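Local coordinates for amidohydrolase 3 domain-containing protein (Pyrococcus furiosus, PDB 3ICJ) that binds zinc and probably hydrolyses carbon-nitrogen bonds other than peptide bonds, at residues Arg337-Gly342 and Glu363-Ser368; Val65-Ala68 and Thr73-Arg76; Val163-Arg168 and Val172-Ser177; Arg289-Gly294 and Gly489-Tyr494. All blocks are in the same frame, centred on the assembly; numbering follows the deposited sequence.

Interaction 1: residues Arg337-Gly342 and Glu363-Ser368; sequences RAKPLG and EEAEFS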
loop_
_atom_site.group_PDB
_atom_site.type_symbol
_atom_site.label_atom_id
_atom_site.label_comp_id
_atom_site.label_asym_id
_atom_site.label_seq_id
_atom_site.Cartn_x
_atom_site.Cartn_y
_atom_site.Cartn_z
ATOM N N ARG A 337 -6.857 -11.111 -20.567
ATOM C CA ARG A 337 -8.165 -10.549 -20.261
ATOM C C ARG A 337 -8.064 -9.051 -19.954
ATOM O O ARG A 337 -9.002 -8.295 -20.225
ATOM C CB ARG A 337 -8.808 -11.276 -19.069
ATOM C CG ARG A 337 -9.260 -12.707 -19.340
ATOM C CD ARG A 337 -9.826 -13.340 -18.057
ATOM N NE ARG A 337 -11.228 -12.969 -17.828
ATOM C CZ ARG A 337 -11.964 -13.358 -16.789
ATOM N NH1 ARG A 337 -11.436 -14.111 -15.821
ATOM N NH2 ARG A 337 -13.226 -12.973 -16.705
ATOM N N ALA A 338 -6.931 -8.623 -19.382
ATOM C CA ALA A 338 -6.722 -7.206 -19.054
ATOM C C ALA A 338 -6.456 -6.353 -20.297
ATOM O O ALA A 338 -6.906 -5.214 -20.370
ATOM C CB ALA A 338 -5.587 -7.040 -18.020
ATOM N N LYS A 339 -5.717 -6.916 -21.254
ATOM C CA LYS A 339 -5.376 -6.255 -22.518
ATOM C C LYS A 339 -6.546 -5.543 -23.251
ATOM O O LYS A 339 -6.498 -4.314 -23.385
ATOM C CB LYS A 339 -4.662 -7.217 -23.467
ATOM C CG LYS A 339 -3.190 -7.442 -23.204
ATOM C CD LYS A 339 -2.709 -8.394 -24.288
ATOM C CE LYS A 339 -1.225 -8.524 -24.307
ATOM N NZ LYS A 339 -0.865 -9.707 -25.151
ATOM N N PRO A 340 -7.615 -6.268 -23.664
ATOM C CA PRO A 340 -8.609 -5.459 -24.400
ATOM C C PRO A 340 -9.434 -4.504 -23.500
ATOM O O PRO A 340 -10.055 -3.594 -24.020
ATOM C CB PRO A 340 -9.507 -6.513 -25.066
ATOM C CG PRO A 340 -9.472 -7.668 -24.132
ATOM C CD PRO A 340 -8.071 -7.666 -23.523
ATOM N N LEU A 341 -9.388 -4.683 -22.174
ATOM C CA LEU A 341 -10.025 -3.739 -21.226
ATOM C C LEU A 341 -9.134 -2.529 -20.893
ATOM O O LEU A 341 -9.528 -1.653 -20.102
ATOM C CB LEU A 341 -10.464 -4.454 -19.934
ATOM C CG LEU A 341 -11.524 -5.567 -20.075
ATOM C CD1 LEU A 341 -11.703 -6.311 -18.756
ATOM C CD2 LEU A 341 -12.848 -5.026 -20.566
ATOM N N GLY A 342 -7.926 -2.496 -21.475
ATOM C CA GLY A 342 -6.957 -1.431 -21.232
ATOM C C GLY A 342 -6.441 -1.373 -19.790
ATOM O O GLY A 342 -5.930 -0.344 -19.353
ATOM N N GLU A 363 7.094 -11.052 -20.557
ATOM C CA GLU A 363 7.785 -11.311 -21.811
ATOM C C GLU A 363 6.891 -12.012 -22.819
ATOM O O GLU A 363 6.798 -11.580 -23.966
ATOM C CB GLU A 363 8.996 -12.197 -21.578
ATOM C CG GLU A 363 10.313 -11.503 -21.706
ATOM C CD GLU A 363 11.351 -12.365 -22.392
ATOM O OE1 GLU A 363 11.789 -11.999 -23.502
ATOM O OE2 GLU A 363 11.716 -13.410 -21.824
ATOM N N GLU A 364 6.244 -13.093 -22.384
ATOM C CA GLU A 364 5.442 -13.936 -23.274
ATOM C C GLU A 364 4.230 -13.180 -23.789
ATOM O O GLU A 364 3.910 -13.245 -24.971
ATOM C CB GLU A 364 5.008 -15.226 -22.567
ATOM C CG GLU A 364 3.907 -15.999 -23.296
ATOM C CD GLU A 364 3.653 -17.371 -22.723
ATOM O OE1 GLU A 364 4.610 -18.005 -22.230
ATOM O OE2 GLU A 364 2.486 -17.814 -22.776
ATOM N N ALA A 365 3.579 -12.443 -22.895
ATOM C CA ALA A 365 2.394 -11.660 -23.254
ATOM C C ALA A 365 2.724 -10.320 -23.938
ATOM O O ALA A 365 1.816 -9.601 -24.342
ATOM C CB ALA A 365 1.523 -11.433 -22.019
ATOM N N GLU A 366 4.017 -10.003 -24.048
ATOM C CA GLU A 366 4.526 -8.743 -24.620
ATOM C C GLU A 366 3.877 -7.553 -23.941
ATOM O O GLU A 366 3.397 -6.627 -24.596
ATOM C CB GLU A 366 4.337 -8.708 -26.151
ATOM C CG GLU A 366 5.144 -9.783 -26.862
ATOM C CD GLU A 366 4.622 -10.083 -28.259
ATOM O OE1 GLU A 366 3.458 -10.528 -28.406
ATOM O OE2 GLU A 366 5.392 -9.885 -29.210
ATOM N N PHE A 367 3.862 -7.604 -22.608
ATOM C CA PHE A 367 3.069 -6.702 -21.828
ATOM C C PHE A 367 3.986 -6.072 -20.790
ATOM O O PHE A 367 4.645 -6.773 -20.040
ATOM C CB PHE A 367 1.931 -7.492 -21.149
ATOM C CG PHE A 367 0.965 -6.629 -20.353
ATOM C CD1 PHE A 367 -0.164 -6.091 -20.965
ATOM C CD2 PHE A 367 1.163 -6.404 -18.987
ATOM C CE1 PHE A 367 -1.078 -5.315 -20.230
ATOM C CE2 PHE A 367 0.274 -5.616 -18.252
ATOM C CZ PHE A 367 -0.852 -5.071 -18.887
ATOM N N SER A 368 4.031 -4.755 -20.730
ATOM C CA SER A 368 4.905 -4.110 -19.750
ATOM C C SER A 368 4.132 -3.845 -18.455
ATOM O O SER A 368 3.445 -2.835 -18.326
ATOM C CB SER A 368 5.537 -2.843 -20.333
ATOM O OG SER A 368 6.819 -2.627 -19.760
#
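Ala365 offers its carbonyl to the ammonium group of Lys339: NZ lies 2.8 Å from Ala365 O, level with the carbonyl plane and aimed at a lone pair, with a C=O...N angle of 141°. The acceptor sits in the last turn of its helix, where the helix dipole would probably strengthen its pull on the cation. NZ also forms a salt bridge with Glu336, so a carboxylate and a main-chain oxygen share the charge. Glu366, next along, takes a positive phi in a Schellman motif, its N bonded back to Glu363 O, and turns the chain out of the helix. Phe367 then sets its ring obliquely against the lysine stem: with CG anti to the backbone N (chi1 -177°), CD1 comes within 4.0 Å of Lys339 CG, and the extended lysine runs antiparallel alongside the phenylalanine. A methionine in place of Lys339 would probably leave Ala365 O without this donor and Glu336 without its cation. The contact ties the C-terminal ends of helices 328-338 and 352-365, with Phe367 and Ala365 both resting on Ile335, just before the chain enters strand 370-371.

Interaction 2: residues Val65-Ala68 and Thr73-Arg76; sequences VLYA and TALR
Tyr67, on strand 64-69, and Ala74, on helix 71-81, mark the nearest approach of the two backbones, CA to CA 7.0 Å, and no hydrogen bond crosses between the segments. The tyrosine ring bridges the two backbones. A chi1 of 175° turns CG away from its own backbone N and sends the ring out from the strand toward the first turns of the helix, where it meets Thr73 at about a right angle. Thr73 uses its methyl branch here: CG2 is 3.5 Å from Tyr67 CZ, approaching the ring obliquely, while Thr73 CB lies 3.4 Å from Tyr67 OH. Further back on the ring, CD2 touches Ala74 CB at 4.2 Å, and CE2 is 3.9 Å from the backbone N of Ala74.

Strand and helix form the first two parts of a beta-alpha-beta crossover, in which helix 71-81 leads from edge strand 64-69 to the parallel strand 84-87 at the other edge of a four-stranded sheet. A classic beta bulge, Leu66 and Tyr67 both facing Val59, distorts the strand where it meets the helix. The tyrosine hydroxyl makes a weak hydrogen bond to Asp70 N in the short connection between strand and helix. Buried Ala74 turns its methyl also to Val59 and Ile41, bringing the helix down onto the two inner strands of the sheet.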
loop_
_atom_site.group_PDB
_atom_site.type_symbol
_atom_site.label_atom_id
_atom_site.label_comp_id
_atom_site.label_asym_id
_atom_site.label_seq_id
_atom_site.Cartn_x
_atom_site.Cartn_y
_atom_site.Cartn_z
ATOM N N VAL A 65 -1.692 23.091 -12.444
ATOM C CA VAL A 65 -0.688 24.145 -12.392
ATOM C C VAL A 65 -0.755 24.926 -13.705
ATOM O O VAL A 65 -0.684 24.354 -14.788
ATOM C CB VAL A 65 0.743 23.573 -12.155
ATOM C CG1 VAL A 65 1.816 24.666 -12.302
ATOM C CG2 VAL A 65 0.834 22.893 -10.776
ATOM N N LEU A 66 -0.899 26.237 -13.579
ATOM C CA LEU A 66 -1.032 27.140 -14.710
ATOM C C LEU A 66 0.327 27.763 -15.042
ATOM O O LEU A 66 0.667 27.974 -16.215
ATOM C CB LEU A 66 -2.035 28.252 -14.351
ATOM C CG LEU A 66 -2.189 29.318 -15.440
ATOM C CD1 LEU A 66 -2.888 28.692 -16.635
ATOM C CD2 LEU A 66 -2.912 30.523 -14.964
ATOM N N TYR A 67 1.083 28.071 -13.988
ATOM C CA TYR A 67 2.375 28.745 -14.099
ATOM C C TYR A 67 3.255 28.339 -12.907
ATOM O O TYR A 67 2.802 28.309 -11.762
ATOM C CB TYR A 67 2.174 30.294 -14.148
ATOM C CG TYR A 67 3.468 31.078 -14.135
ATOM C CD1 TYR A 67 4.222 31.237 -15.301
ATOM C CD2 TYR A 67 3.964 31.617 -12.946
ATOM C CE1 TYR A 67 5.434 31.924 -15.275
ATOM C CE2 TYR A 67 5.158 32.308 -12.910
ATOM C CZ TYR A 67 5.894 32.455 -14.070
ATOM O OH TYR A 67 7.090 33.151 -14.026
ATOM N N ALA A 68 4.522 28.058 -13.192
ATOM C CA ALA A 68 5.548 27.865 -12.167
ATOM C C ALA A 68 6.767 28.719 -12.545
ATOM O O ALA A 68 7.336 28.539 -13.626
ATOM C CB ALA A 68 5.928 26.375 -12.081
ATOM N N THR A 73 5.757 37.464 -11.262
ATOM C CA THR A 73 4.967 37.076 -12.429
ATOM C C THR A 73 3.678 36.355 -11.992
ATOM O O THR A 73 2.590 36.652 -12.497
ATOM C CB THR A 73 5.797 36.179 -13.374
ATOM O OG1 THR A 73 6.958 36.900 -13.785
ATOM C CG2 THR A 73 5.000 35.761 -14.624
ATOM N N ALA A 74 3.811 35.433 -11.036
ATOM C CA ALA A 74 2.671 34.740 -10.436
ATOM C C ALA A 74 1.676 35.701 -9.762
ATOM O O ALA A 74 0.462 35.526 -9.866
ATOM C CB ALA A 74 3.154 33.715 -9.424
ATOM N N LEU A 75 2.211 36.704 -9.071
ATOM C CA LEU A 75 1.392 37.725 -8.435
ATOM C C LEU A 75 0.623 38.531 -9.492
ATOM O O LEU A 75 -0.583 38.769 -9.350
ATOM C CB LEU A 75 2.259 38.614 -7.540
ATOM C CG LEU A 75 1.610 39.800 -6.834
ATOM C CD1 LEU A 75 0.382 39.378 -6.031
ATOM C CD2 LEU A 75 2.624 40.495 -5.927
ATOM N N ARG A 76 1.320 38.912 -10.558
ATOM C CA ARG A 76 0.735 39.704 -11.637
ATOM C C ARG A 76 -0.363 38.924 -12.384
ATOM O O ARG A 76 -1.372 39.506 -12.755
ATOM C CB ARG A 76 1.834 40.168 -12.602
ATOM C CG ARG A 76 1.427 41.223 -13.617
ATOM C CD ARG A 76 1.500 42.644 -13.065
ATOM N NE ARG A 76 0.172 43.193 -12.806
ATOM C CZ ARG A 76 -0.599 43.771 -13.729
ATOM N NH1 ARG A 76 -1.791 44.247 -13.385
ATOM N NH2 ARG A 76 -0.186 43.871 -14.994
#

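Interaction 3: residues Val163-Arg168 and Val172-Ser177; sequences VFLYRR and VAVMNS
Phe164 reaches across to the neighbouring strand and touches two residues there: CE1 meets the methyl CE of Met175 at 3.7 Å, and CZ meets Ala173 CB, also at 3.7 Å, both obliquely. The Phe164 and Met175 side chains leave the sheet together, one alongside the other; the methionine CG stands between the backbone N and the carbonyl carbon (chi1 66°), and a bend at chi3 brings CE back to the ring. On the same face, Phe164 presents an edge to Tyr166, its CE2 3.5 Å above that ring and offset toward the rim, while small Ala173 sits directly across from Tyr166. Leu165 and Val174 occupy the other face, CB to CG1 4.0 Å. At one end Arg167 CB packs against Val172 CB, and its extended chain carries NE away to Gln144. At the other end Val163 and Asn176 cross at about a right angle. Val163 N donates to Asn176 OD1 (3.3 Å) from well above the plane of the amide C=O; OD1 also caps Met179 N, while ND2 is held by Arg161 O and Leu156 O, which fixes the amide's rotation.

Leu165 and Val174 exchange two backbone hydrogen bonds, and Arg167 N binds Val172 O almost straight, at 175°. Helix 200-214 covers the Phe164 face through Leu203. This is an antiparallel beta hairpin, the strand segments running at 154° to each other, within a mixed six-stranded sheet, with Asn176 as N-cap of the helix that follows its second strand.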
loop_
_atom_site.group_PDB
_atom_site.type_symbol
_atom_site.label_atom_id
_atom_site.label_comp_id
_atom_site.label_asym_id
_atom_site.label_seq_id
_atom_site.Cartn_x
_atom_site.Cartn_y
_atom_site.Cartn_z
ATOM N N VAL A 163 -17.041 -10.299 18.701
ATOM C CA VAL A 163 -15.711 -9.868 19.100
ATOM C C VAL A 163 -14.710 -10.765 18.379
ATOM O O VAL A 163 -14.909 -11.974 18.306
ATOM C CB VAL A 163 -15.560 -9.955 20.648
ATOM C CG1 VAL A 163 -14.123 -10.030 21.059
ATOM C CG2 VAL A 163 -16.244 -8.751 21.337
ATOM N N PHE A 164 -13.649 -10.184 17.821
ATOM C CA PHE A 164 -12.642 -10.982 17.119
ATOM C C PHE A 164 -11.298 -10.319 17.381
ATOM O O PHE A 164 -11.064 -9.188 16.940
ATOM C CB PHE A 164 -12.969 -11.040 15.618
ATOM C CG PHE A 164 -12.008 -11.888 14.801
ATOM C CD1 PHE A 164 -12.336 -13.191 14.466
ATOM C CD2 PHE A 164 -10.793 -11.373 14.354
ATOM C CE1 PHE A 164 -11.467 -13.976 13.717
ATOM C CE2 PHE A 164 -9.912 -12.154 13.602
ATOM C CZ PHE A 164 -10.251 -13.456 13.286
ATOM N N LEU A 165 -10.430 -11.013 18.117
ATOM C CA LEU A 165 -9.200 -10.404 18.641
ATOM C C LEU A 165 -7.926 -11.151 18.248
ATOM O O LEU A 165 -7.705 -12.271 18.691
ATOM C CB LEU A 165 -9.263 -10.304 20.169
ATOM C CG LEU A 165 -10.497 -9.669 20.818
ATOM C CD1 LEU A 165 -10.478 -9.904 22.322
ATOM C CD2 LEU A 165 -10.595 -8.190 20.517
ATOM N N TYR A 166 -7.101 -10.520 17.418
ATOM C CA TYR A 166 -5.822 -11.100 17.024
ATOM C C TYR A 166 -4.879 -11.216 18.216
ATOM O O TYR A 166 -4.910 -10.390 19.128
ATOM C CB TYR A 166 -5.174 -10.262 15.919
ATOM C CG TYR A 166 -5.853 -10.390 14.575
ATOM C CD1 TYR A 166 -5.544 -11.436 13.715
ATOM C CD2 TYR A 166 -6.804 -9.465 14.165
ATOM C CE1 TYR A 166 -6.163 -11.557 12.486
ATOM C CE2 TYR A 166 -7.428 -9.578 12.937
ATOM C CZ TYR A 166 -7.105 -10.625 12.101
ATOM O OH TYR A 166 -7.722 -10.741 10.878
ATOM N N ARG A 167 -4.039 -12.246 18.201
ATOM C CA ARG A 167 -2.823 -12.255 19.005
ATOM C C ARG A 167 -1.763 -11.334 18.412
ATOM O O ARG A 167 -1.883 -10.888 17.270
ATOM C CB ARG A 167 -2.273 -13.677 19.130
ATOM C CG ARG A 167 -1.311 -13.871 20.291
ATOM C CD ARG A 167 -0.725 -15.273 20.293
ATOM N NE ARG A 167 0.277 -15.445 21.341
ATOM C CZ ARG A 167 1.534 -15.024 21.248
ATOM N NH1 ARG A 167 1.949 -14.402 20.153
ATOM N NH2 ARG A 167 2.379 -15.223 22.252
ATOM N N ARG A 168 -0.726 -11.051 19.193
ATOM C CA ARG A 168 0.371 -10.206 18.737
ATOM C C ARG A 168 0.831 -10.607 17.339
ATOM O O ARG A 168 0.934 -9.768 16.444
ATOM C CB ARG A 168 1.544 -10.274 19.717
ATOM C CG ARG A 168 1.638 -9.083 20.656
ATOM C CD ARG A 168 2.793 -9.237 21.630
ATOM N NE ARG A 168 4.079 -9.332 20.943
ATOM C CZ ARG A 168 4.763 -10.461 20.791
ATOM N NH1 ARG A 168 4.285 -11.598 21.278
ATOM N NH2 ARG A 168 5.924 -10.454 20.152
ATOM N N VAL A 172 -2.700 -16.088 15.274
ATOM C CA VAL A 172 -3.757 -16.687 16.131
ATOM C C VAL A 172 -4.817 -15.611 16.447
ATOM O O VAL A 172 -4.479 -14.426 16.540
ATOM C CB VAL A 172 -3.173 -17.242 17.486
ATOM C CG1 VAL A 172 -4.266 -17.870 18.368
ATOM C CG2 VAL A 172 -2.020 -18.254 17.268
ATOM N N ALA A 173 -6.084 -16.007 16.612
ATOM C CA ALA A 173 -7.109 -15.081 17.083
ATOM C C ALA A 173 -8.061 -15.754 18.070
ATOM O O ALA A 173 -8.236 -16.963 18.020
ATOM C CB ALA A 173 -7.887 -14.503 15.911
ATOM N N VAL A 174 -8.642 -14.971 18.974
ATOM C CA VAL A 174 -9.707 -15.458 19.858
ATOM C C VAL A 174 -11.003 -14.718 19.536
ATOM O O VAL A 174 -10.980 -13.531 19.177
ATOM C CB VAL A 174 -9.319 -15.379 21.385
ATOM C CG1 VAL A 174 -9.213 -13.922 21.875
ATOM C CG2 VAL A 174 -10.292 -16.196 22.268
ATOM N N MET A 175 -12.128 -15.427 19.641
ATOM C CA MET A 175 -13.443 -14.837 19.381
ATOM C C MET A 175 -14.475 -15.276 20.433
ATOM O O MET A 175 -14.262 -16.269 21.142
ATOM C CB MET A 175 -13.906 -15.134 17.930
ATOM C CG MET A 175 -14.196 -16.612 17.609
ATOM S SD MET A 175 -14.396 -16.952 15.829
ATOM C CE MET A 175 -12.700 -17.107 15.348
ATOM N N ASN A 176 -15.574 -14.534 20.565
ATOM C CA ASN A 176 -16.659 -15.011 21.433
ATOM C C ASN A 176 -17.677 -15.851 20.646
ATOM O O ASN A 176 -17.479 -16.090 19.441
ATOM C CB ASN A 176 -17.304 -13.877 22.245
ATOM C CG ASN A 176 -18.043 -12.882 21.390
ATOM O OD1 ASN A 176 -18.138 -13.026 20.163
ATOM N ND2 ASN A 176 -18.580 -11.851 22.036
ATOM N N SER A 177 -18.734 -16.303 21.327
ATOM C CA SER A 177 -19.752 -17.182 20.734
ATOM C C SER A 177 -20.534 -16.559 19.585
ATOM O O SER A 177 -20.774 -17.229 18.573
ATOM C CB SER A 177 -20.724 -17.703 21.800
ATOM O OG SER A 177 -20.025 -18.487 22.752
#

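Interaction 4: residues Arg289-Gly294 and Gly489-Tyr494; sequences RLRIWG and GFRAEY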
loop_
_atom_site.group_PDB
_atom_site.type_symbol
_atom_site.label_atom_id
_atom_site.label_comp_id
_atom_site.label_asym_id
_atom_site.label_seq_id
_atom_site.Cartn_x
_atom_site.Cartn_y
_atom_site.Cartn_z
ATOM N N ARG A 289 -11.926 11.411 -8.816
ATOM C CA ARG A 289 -10.938 10.856 -7.877
ATOM C C ARG A 289 -10.633 9.360 -8.080
ATOM O O ARG A 289 -9.466 8.964 -8.044
ATOM C CB ARG A 289 -11.362 11.101 -6.438
ATOM C CG ARG A 289 -11.357 12.604 -6.031
ATOM C CD ARG A 289 -9.935 13.183 -6.197
ATOM N NE ARG A 289 -9.809 14.452 -5.502
ATOM C CZ ARG A 289 -8.670 15.086 -5.245
ATOM N NH1 ARG A 289 -7.505 14.594 -5.655
ATOM N NH2 ARG A 289 -8.710 16.233 -4.569
ATOM N N LEU A 290 -11.680 8.551 -8.297
ATOM C CA LEU A 290 -11.544 7.105 -8.486
ATOM C C LEU A 290 -11.140 6.796 -9.911
ATOM O O LEU A 290 -11.768 7.291 -10.860
ATOM C CB LEU A 290 -12.860 6.376 -8.153
ATOM C CG LEU A 290 -12.953 4.866 -8.434
ATOM C CD1 LEU A 290 -11.987 4.048 -7.542
ATOM C CD2 LEU A 290 -14.395 4.350 -8.273
ATOM N N ARG A 291 -10.084 6.002 -10.047
ATOM C CA ARG A 291 -9.690 5.432 -11.321
ATOM C C ARG A 291 -9.801 3.903 -11.236
ATOM O O ARG A 291 -9.265 3.291 -10.306
ATOM C CB ARG A 291 -8.246 5.782 -11.655
ATOM C CG ARG A 291 -7.990 7.184 -12.187
ATOM C CD ARG A 291 -7.962 8.229 -11.096
ATOM N NE ARG A 291 -7.204 9.418 -11.503
ATOM C CZ ARG A 291 -7.082 10.515 -10.766
ATOM N NH1 ARG A 291 -6.345 11.538 -11.196
ATOM N NH2 ARG A 291 -7.692 10.592 -9.595
ATOM N N ILE A 292 -10.499 3.304 -12.199
ATOM C CA ILE A 292 -10.499 1.848 -12.384
ATOM C C ILE A 292 -9.281 1.612 -13.269
ATOM O O ILE A 292 -9.302 2.000 -14.432
ATOM C CB ILE A 292 -11.797 1.337 -13.091
ATOM C CG1 ILE A 292 -13.066 1.881 -12.413
ATOM C CG2 ILE A 292 -11.846 -0.203 -13.131
ATOM C CD1 ILE A 292 -13.237 1.467 -10.948
ATOM N N TRP A 293 -8.210 1.040 -12.719
ATOM C CA TRP A 293 -6.885 1.150 -13.382
ATOM C C TRP A 293 -6.214 -0.162 -13.734
ATOM O O TRP A 293 -5.456 -0.242 -14.711
ATOM C CB TRP A 293 -5.942 1.938 -12.480
ATOM C CG TRP A 293 -5.108 2.989 -13.164
ATOM C CD1 TRP A 293 -3.752 3.147 -13.062
ATOM C CD2 TRP A 293 -5.574 4.046 -14.017
ATOM N NE1 TRP A 293 -3.346 4.227 -13.807
ATOM C CE2 TRP A 293 -4.442 4.805 -14.395
ATOM C CE3 TRP A 293 -6.841 4.428 -14.500
ATOM C CZ2 TRP A 293 -4.536 5.936 -15.220
ATOM C CZ3 TRP A 293 -6.930 5.555 -15.333
ATOM C CH2 TRP A 293 -5.785 6.296 -15.669
ATOM N N GLY A 294 -6.453 -1.182 -12.923
ATOM C CA GLY A 294 -5.713 -2.430 -13.092
ATOM C C GLY A 294 -6.228 -3.642 -12.360
ATOM O O GLY A 294 -7.327 -3.628 -11.785
ATOM N N GLY A 489 0.585 22.198 -16.172
ATOM C CA GLY A 489 -0.228 21.092 -16.700
ATOM C C GLY A 489 -0.445 19.936 -15.731
ATOM O O GLY A 489 -1.371 19.134 -15.910
ATOM N N PHE A 490 0.417 19.827 -14.722
ATOM C CA PHE A 490 0.295 18.777 -13.701
ATOM C C PHE A 490 -0.864 19.091 -12.769
ATOM O O PHE A 490 -1.189 20.262 -12.549
ATOM C CB PHE A 490 1.602 18.609 -12.897
ATOM C CG PHE A 490 2.627 17.771 -13.601
ATOM C CD1 PHE A 490 3.375 18.299 -14.650
ATOM C CD2 PHE A 490 2.836 16.445 -13.230
ATOM C CE1 PHE A 490 4.324 17.521 -15.329
ATOM C CE2 PHE A 490 3.785 15.653 -13.898
ATOM C CZ PHE A 490 4.530 16.193 -14.947
ATOM N N ARG A 491 -1.505 18.041 -12.253
ATOM C CA ARG A 491 -2.542 18.199 -11.236
ATOM C C ARG A 491 -1.904 18.785 -9.981
ATOM O O ARG A 491 -0.821 18.362 -9.566
ATOM C CB ARG A 491 -3.208 16.870 -10.904
ATOM C CG ARG A 491 -4.167 16.396 -11.943
ATOM C CD ARG A 491 -4.429 14.925 -11.781
ATOM N NE ARG A 491 -5.193 14.417 -12.914
ATOM C CZ ARG A 491 -6.519 14.369 -12.958
ATOM N NH1 ARG A 491 -7.126 13.901 -14.039
ATOM N NH2 ARG A 491 -7.241 14.780 -11.921
ATOM N N ALA A 492 -2.574 19.779 -9.402
ATOM C CA ALA A 492 -1.987 20.556 -8.320
ATOM C C ALA A 492 -2.184 19.852 -6.985
ATOM O O ALA A 492 -3.073 20.210 -6.217
ATOM C CB ALA A 492 -2.574 21.965 -8.294
ATOM N N GLU A 493 -1.382 18.818 -6.747
ATOM C CA GLU A 493 -1.357 18.132 -5.463
ATOM C C GLU A 493 -0.057 18.553 -4.807
ATOM O O GLU A 493 1.030 18.184 -5.250
ATOM C CB GLU A 493 -1.448 16.600 -5.618
ATOM C CG GLU A 493 -2.668 16.080 -6.392
ATOM C CD GLU A 493 -3.989 16.184 -5.641
ATOM O OE1 GLU A 493 -4.016 16.650 -4.477
ATOM O OE2 GLU A 493 -5.013 15.799 -6.227
ATOM N N TYR A 494 -0.174 19.395 -3.789
ATOM C CA TYR A 494 0.992 19.951 -3.139
ATOM C C TYR A 494 0.837 19.927 -1.645
ATOM O O TYR A 494 -0.288 19.914 -1.123
ATOM C CB TYR A 494 1.250 21.398 -3.610
ATOM C CG TYR A 494 0.125 22.369 -3.276
ATOM C CD1 TYR A 494 0.106 23.062 -2.061
ATOM C CD2 TYR A 494 -0.900 22.620 -4.192
ATOM C CE1 TYR A 494 -0.913 23.954 -1.759
ATOM C CE2 TYR A 494 -1.925 23.519 -3.899
ATOM C CZ TYR A 494 -1.925 24.179 -2.686
ATOM O OH TYR A 494 -2.940 25.061 -2.402
#
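Arg289 reaches Glu493 and Arg291 reaches Arg491 between backbones that stay well apart: strand 290-294 and the irregular 489-494 segment meet through long side chains alone, and their nearest CA atoms, those of Arg289 and Arg491, are 11.6 Å from each other. Arg289, bent at chi2, comes from the opposite direction to Glu493 and forms a salt bridge, NH1 to OE2 2.8 Å. The oxygen is met on its syn side and 20° out of the carboxylate plane, the two flat groups being turned 38° apart. Asn264 braces both partners, accepting from Arg289 NH1 and donating to Glu493 OE2, while Glu493 OE1 bonds to His237.

Strand 290-294 runs parallel to 264-269 in the main sheet, as expected of the barrel of an amidohydrolase, and leads toward the carboxylated, zinc-binding Lys296. The 489-494 segment, with an inverse gamma turn centred on Ala492, runs along the small beta domain, its start hydrogen-bonded to Val65 of strand 64-69, with Ala492 and Tyr494 touching Ile60.

Arg291 brings NH1 over the centre of the Arg491 guanidinium, 3.3 Å above its plane, the two groups inclined at 57°. Salt bridges from Arg491 to Glu286 and Asp482 probably offset the like charges. Arg291 NH2 is fixed by Arg289 O at 2.9 Å, within its own guanidinium plane, and by Asn264; Arg291 CG lies over one face of the Trp293 ring, offset toward the rim. A leucine in place of Arg289 would probably leave Glu493 OE2 without its cationic partner and take a donor from Asn264.

In the fold
Interaction 3 is the buried one, a hairpin built on backbone bonds and apolar packing; the other three are partly buried and rest on a few side chains. Charge carries interaction 4, a lysine reaching a helix end carries interaction 1, and interaction 2 is a ring against two methyl groups, without any hydrogen bond across. Interactions 2 and 4 touch: Val65 pairs through its backbone with Gly489 and Phe490, so the small beta domain and the later loop are joined there. Interaction 1 lies about 23 Å, centre to centre, from interaction 4, on helices following strand 290-294. Interaction 3 lies apart, on the opposite side of the chain's centre from interactions 2 and 4.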